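Local coordinates for bottromycin amidohydrolase (Streptomyces purpureus, PDB 6I5S), which probably hydrolyses a thiazoline-containing intermediate as the gatekeeping step of bottromycin biosynthesis, with two bound zinc ions, at residues R342-T347 and A383-V388. Numbering follows the deposited sequence.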
loop_
_atom_site.group_PDB
_atom_site.type_symbol
_atom_site.label_atom_id
_atom_site.label_comp_id
_atom_site.label_asym_id
_atom_site.label_seq_id
_atom_site.Cartn_x
_atom_site.Cartn_y
_atom_site.Cartn_z
ATOM N N ARG A 342 -6.304 14.496 1.484
ATOM C CA ARG A 342 -6.581 13.414 0.547
ATOM C C ARG A 342 -5.919 12.180 1.131
ATOM O O ARG A 342 -4.721 11.942 0.974
ATOM C CB ARG A 342 -6.098 13.778 -0.884
ATOM C CG ARG A 342 -6.825 15.013 -1.446
ATOM C CD ARG A 342 -6.285 15.466 -2.804
ATOM N NE ARG A 342 -6.804 14.545 -3.812
ATOM C CZ ARG A 342 -6.571 14.660 -5.116
ATOM N NH1 ARG A 342 -5.848 15.674 -5.582
ATOM N NH2 ARG A 342 -7.058 13.765 -5.952
ATOM N N LEU A 343 -6.722 11.348 1.757
ATOM C CA LEU A 343 -6.163 10.184 2.427
ATOM C C LEU A 343 -5.806 9.075 1.433
ATOM O O LEU A 343 -6.382 8.967 0.354
ATOM C CB LEU A 343 -7.134 9.630 3.443
ATOM C CG LEU A 343 -7.312 10.467 4.697
ATOM C CD1 LEU A 343 -8.441 9.798 5.558
ATOM C CD2 LEU A 343 -6.084 10.566 5.486
ATOM N N LEU A 344 -4.837 8.263 1.835
ATOM C CA LEU A 344 -4.361 7.100 1.077
ATOM C C LEU A 344 -4.350 5.904 2.013
ATOM O O LEU A 344 -4.257 6.031 3.247
ATOM C CB LEU A 344 -2.919 7.342 0.515
ATOM C CG LEU A 344 -2.761 8.575 -0.364
ATOM C CD1 LEU A 344 -1.257 8.867 -0.588
ATOM C CD2 LEU A 344 -3.447 8.291 -1.718
ATOM N N VAL A 345 -4.420 4.721 1.420
ATOM C CA VAL A 345 -4.442 3.467 2.159
ATOM C C VAL A 345 -3.099 2.795 1.967
ATOM O O VAL A 345 -2.842 2.221 0.894
ATOM C CB VAL A 345 -5.574 2.553 1.693
ATOM C CG1 VAL A 345 -5.585 1.354 2.528
ATOM C CG2 VAL A 345 -6.914 3.247 1.700
ATOM N N GLY A 346 -2.225 2.881 2.970
ATOM C CA GLY A 346 -0.937 2.228 2.906
ATOM C C GLY A 346 -0.706 1.459 4.191
ATOM O O GLY A 346 -1.317 1.746 5.220
ATOM N N THR A 347 0.211 0.483 4.130
ATOM C CA THR A 347 0.309 -0.506 5.196
ATOM C C THR A 347 1.654 -0.606 5.893
ATOM O O THR A 347 1.696 -1.113 7.023
ATOM C CB THR A 347 -0.011 -1.905 4.662
ATOM O OG1 THR A 347 0.942 -2.300 3.664
ATOM C CG2 THR A 347 -1.417 -1.929 4.100
ATOM N N ALA A 383 -8.799 6.003 -6.726
ATOM C CA ALA A 383 -8.639 7.247 -7.486
ATOM C C ALA A 383 -7.582 8.199 -6.906
ATOM O O ALA A 383 -6.802 8.783 -7.647
ATOM C CB ALA A 383 -9.988 7.963 -7.562
ATOM N N ASP A 384 -7.581 8.420 -5.581
ATOM C CA ASP A 384 -6.618 9.387 -5.044
ATOM C C ASP A 384 -5.211 8.815 -5.036
ATOM O O ASP A 384 -4.233 9.568 -5.123
ATOM C CB ASP A 384 -7.044 9.819 -3.647
ATOM C CG ASP A 384 -7.955 11.045 -3.670
ATOM O OD1 ASP A 384 -8.361 11.460 -4.765
ATOM O OD2 ASP A 384 -8.235 11.617 -2.600
ATOM N N ALA A 385 -5.082 7.495 -4.954
ATOM C CA ALA A 385 -3.748 6.887 -5.080
ATOM C C ALA A 385 -3.228 6.982 -6.512
ATOM O O ALA A 385 -2.046 7.249 -6.744
ATOM C CB ALA A 385 -3.756 5.444 -4.610
ATOM N N TYR A 386 -4.081 6.786 -7.498
ATOM C CA TYR A 386 -3.594 6.974 -8.867
ATOM C C TYR A 386 -3.169 8.424 -9.066
ATOM O O TYR A 386 -2.176 8.711 -9.722
ATOM C CB TYR A 386 -4.669 6.582 -9.871
ATOM C CG TYR A 386 -4.969 5.078 -9.809
ATOM C CD1 TYR A 386 -3.950 4.149 -9.980
ATOM C CD2 TYR A 386 -6.252 4.596 -9.563
ATOM C CE1 TYR A 386 -4.187 2.784 -9.911
ATOM C CE2 TYR A 386 -6.512 3.200 -9.480
ATOM C CZ TYR A 386 -5.458 2.316 -9.651
ATOM O OH TYR A 386 -5.632 0.939 -9.609
ATOM N N ASP A 387 -3.886 9.360 -8.447
ATOM C CA ASP A 387 -3.483 10.778 -8.557
ATOM C C ASP A 387 -2.141 11.065 -7.880
ATOM O O ASP A 387 -1.293 11.781 -8.459
ATOM C CB ASP A 387 -4.567 11.706 -7.973
ATOM C CG ASP A 387 -5.713 11.931 -8.930
ATOM O OD1 ASP A 387 -5.648 11.451 -10.083
ATOM O OD2 ASP A 387 -6.679 12.601 -8.533
ATOM N N VAL A 388 -1.921 10.519 -6.693
ATOM C CA VAL A 388 -0.660 10.803 -5.991
ATOM C C VAL A 388 0.528 10.208 -6.742
ATOM O O VAL A 388 1.661 10.725 -6.657
ATOM C CB VAL A 388 -0.707 10.295 -4.527
ATOM C CG1 VAL A 388 -0.462 8.783 -4.404
ATOM C CG2 VAL A 388 0.310 11.092 -3.699
HETATM O O HOH W 1 -5.229 15.581 -8.487
HETATM O O HOH W 2 -8.718 10.046 -0.389
#
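A salt-bridge network of Arg-342, Asp-384 and Asp-387 ties a short beta-strand, 342-343, and the residues that follow it to helix 383-388. The Arg-342 chain is bent at chi3 (77°), and its NH2 serves both acids in the guanidinium plane. One bond runs to Asp-384 OD1 at 2.9 Å, nearly straight at the hydrogen (170°) but arriving from above the carboxylate plane; the other goes to the anti lone pair of Asp-387 OD2, also 2.9 Å from NH2, and is more bent. Both carboxylates stand steeply to the guanidinium, and NE adds a weak, long bond to Asp-384 OD2 (3.5 Å). Two waters join the network: one accepts from Arg-342 NH1 and donates weakly to Asp-387 OD2, the other bridges Leu-343 O and Asp-384 OD2 by donating to each. An alanine in place of Arg-342 would probably leave the two acids one helical turn apart without their shared cation, their charges less well balanced. The strand is an edge of a small parallel sheet, pairing with strand 268-270, and the chain continues from it to Asp-348, a zinc ligand of this metal-dependent amidohydrolase; the side chain of Leu-344 lies about 13 Å from a bound zinc ion. Beside the charges lies an apolar patch. The CG of Leu-344 is anti to the carbonyl carbon (chi1 -57°); from it CD2 lies against the helix backbone, 3.7 Å from Ala-385 CA, and also reaches Ala-385 CB. Its other methyl, CD1, meets Val-388 CG1 at 3.9 Å, with Val-388 CG2 only slightly farther off. Phe-268 of the neighbouring strand touches the side chains of Arg-342, Leu-344 and Val-388.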